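Local coordinates for protein octenoyl-CoA reductase/carboxylase (Streptomyces sp., PDB 4A0S) that catalyses the NADPH-dependent reductive carboxylation of 2-octenoyl-CoA, supplying an extender unit for polyketide biosynthesis in the cinnabaramide pathway, at residues A189-E194 against V380-S385. Numbering follows the deposited sequence.
Sequences AHLTWE and VVPAMS
One water joins the two segments: it lies 2.7 Å from Val380 O, to which it donates a hydrogen bond, and 2.9 Å from His190 NE2. The water sits in the plane of the imidazole at its edge, where a ring nitrogen can meet it squarely. Leu191 CG rests 3.6 Å above one face of the same ring, toward its rim, so a flat side chain serves here as both polar link and packing surface.

Beyond the water the contact is apolar. Leu191 sends both methyls to the proline ring, with CD2 3.6 Å and CD1 3.8 Å from Pro382 CG. A branched tip suits this place because its two methyls gather at the CG corner of a compact, rigid ring. Farther along, Met384 stretches out with CG anti to its backbone N (chi1 -175°) and the chain from CA to SD equally extended, which carries SD to 3.3 Å from Glu194 CG; the bend at chi3 (78°) then leaves CE 3.8 Å from that same carbon. The thioether thus meets the aliphatic part of Glu194, whose carboxylate is engaged separately, OE2 accepting a hydrogen bond from Gly419 N.

Thr192 N-caps helix 193-197, its hydroxyl serving a backbone N there. The contact joins this helix start to the lead-in of strand 384-389, which shares a mixed sheet with strands 408-412 and 64-73, consistent with the GroES-like part of a medium-chain dehydrogenase/reductase; Met384 lies about 12 Å from bound NADP (side chain to ligand). Helix 433-436 packs against His190, Leu191 and Val381, and strand 64-73 touches Trp193 and Glu194.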
loop_
_atom_site.group_PDB
_atom_site.type_symbol
_atom_site.label_atom_id
_atom_site.label_comp_id
_atom_site.label_asym_id
_atom_site.label_seq_id
_atom_site.Cartn_x
_atom_site.Cartn_y
_atom_site.Cartn_z
ATOM N N ALA A 189 20.120 4.626 25.412
ATOM C CA ALA A 189 20.905 4.679 26.652
ATOM C C ALA A 189 22.439 4.565 26.464
ATOM O O ALA A 189 23.215 5.100 27.257
ATOM C CB ALA A 189 20.395 3.636 27.635
ATOM N N HIS A 190 22.866 3.879 25.414
ATOM C CA HIS A 190 24.270 3.594 25.220
ATOM C C HIS A 190 24.987 4.744 24.532
ATOM O O HIS A 190 26.170 4.652 24.256
ATOM C CB HIS A 190 24.401 2.357 24.356
ATOM C CG HIS A 190 23.830 2.542 22.985
ATOM N ND1 HIS A 190 22.474 2.491 22.733
ATOM C CD2 HIS A 190 24.423 2.824 21.804
ATOM C CE1 HIS A 190 22.262 2.703 21.449
ATOM N NE2 HIS A 190 23.427 2.901 20.859
ATOM N N LEU A 191 24.255 5.811 24.233
ATOM C CA LEU A 191 24.809 6.918 23.485
ATOM C C LEU A 191 25.141 8.076 24.395
ATOM O O LEU A 191 24.468 8.290 25.387
ATOM C CB LEU A 191 23.805 7.403 22.461
ATOM C CG LEU A 191 23.502 6.460 21.296
ATOM C CD1 LEU A 191 22.543 7.155 20.370
ATOM C CD2 LEU A 191 24.762 6.006 20.557
ATOM N N THR A 192 26.144 8.849 24.017
ATOM C CA THR A 192 26.429 10.081 24.704
ATOM C C THR A 192 25.362 11.083 24.279
ATOM O O THR A 192 24.625 10.852 23.310
ATOM C CB THR A 192 27.808 10.633 24.316
ATOM O OG1 THR A 192 27.787 11.010 22.939
ATOM C CG2 THR A 192 28.902 9.605 24.548
ATOM N N TRP A 193 25.287 12.203 24.979
ATOM C CA TRP A 193 24.309 13.231 24.652
ATOM C C TRP A 193 24.429 13.686 23.215
ATOM O O TRP A 193 23.436 13.706 22.466
ATOM C CB TRP A 193 24.458 14.424 25.575
ATOM C CG TRP A 193 24.188 14.106 26.967
ATOM C CD1 TRP A 193 25.092 14.093 27.988
ATOM C CD2 TRP A 193 22.928 13.718 27.537
ATOM N NE1 TRP A 193 24.477 13.745 29.154
ATOM C CE2 TRP A 193 23.148 13.505 28.910
ATOM C CE3 TRP A 193 21.631 13.543 27.020
ATOM C CZ2 TRP A 193 22.117 13.135 29.785
ATOM C CZ3 TRP A 193 20.611 13.174 27.885
ATOM C CH2 TRP A 193 20.861 12.958 29.247
ATOM N N GLU A 194 25.654 14.039 22.829
ATOM C CA GLU A 194 25.906 14.555 21.503
ATOM C C GLU A 194 25.620 13.486 20.434
ATOM O O GLU A 194 25.088 13.785 19.361
ATOM C CB GLU A 194 27.327 15.126 21.393
ATOM C CG GLU A 194 28.429 14.124 21.723
ATOM C CD GLU A 194 28.760 14.040 23.210
ATOM O OE1 GLU A 194 27.915 14.373 24.075
ATOM O OE2 GLU A 194 29.899 13.619 23.503
ATOM N N VAL A 380 21.667 0.888 13.717
ATOM C CA VAL A 380 21.990 2.151 13.096
ATOM C C VAL A 380 22.728 2.957 14.169
ATOM O O VAL A 380 22.436 2.838 15.373
ATOM C CB VAL A 380 20.704 2.845 12.597
ATOM C CG1 VAL A 380 20.962 4.272 12.176
ATOM C CG2 VAL A 380 20.101 2.048 11.421
ATOM N N VAL A 381 23.705 3.740 13.730
ATOM C CA VAL A 381 24.600 4.427 14.651
ATOM C C VAL A 381 24.619 5.904 14.307
ATOM O O VAL A 381 24.312 6.275 13.164
ATOM C CB VAL A 381 26.027 3.847 14.614
ATOM C CG1 VAL A 381 26.019 2.344 14.984
ATOM C CG2 VAL A 381 26.704 4.118 13.245
ATOM N N PRO A 382 24.956 6.752 15.302
ATOM C CA PRO A 382 24.958 8.196 15.103
ATOM C C PRO A 382 26.042 8.539 14.107
ATOM O O PRO A 382 27.083 7.892 14.085
ATOM C CB PRO A 382 25.311 8.742 16.487
ATOM C CG PRO A 382 24.886 7.688 17.419
ATOM C CD PRO A 382 25.199 6.407 16.709
ATOM N N ALA A 383 25.757 9.548 13.292
ATOM C CA ALA A 383 26.618 10.006 12.228
ATOM C C ALA A 383 27.408 11.222 12.710
ATOM O O ALA A 383 27.812 12.048 11.911
ATOM C CB ALA A 383 25.782 10.370 11.024
ATOM N N MET A 384 27.632 11.317 14.017
ATOM C CA MET A 384 28.340 12.473 14.558
ATOM C C MET A 384 29.774 12.432 14.098
ATOM O O MET A 384 30.407 11.390 14.134
ATOM C CB MET A 384 28.270 12.481 16.073
ATOM C CG MET A 384 28.884 13.709 16.706
ATOM S SD MET A 384 28.730 13.541 18.465
ATOM C CE MET A 384 30.065 12.391 18.820
ATOM N N SER A 385 30.281 13.566 13.648
ATOM C CA SER A 385 31.656 13.644 13.171
ATOM C C SER A 385 32.421 14.751 13.862
ATOM O O SER A 385 33.656 14.811 13.785
ATOM C CB SER A 385 31.675 13.895 11.674
ATOM O OG SER A 385 31.129 15.159 11.354
HETATM O O HOH W 1 23.137 2.900 18.006
#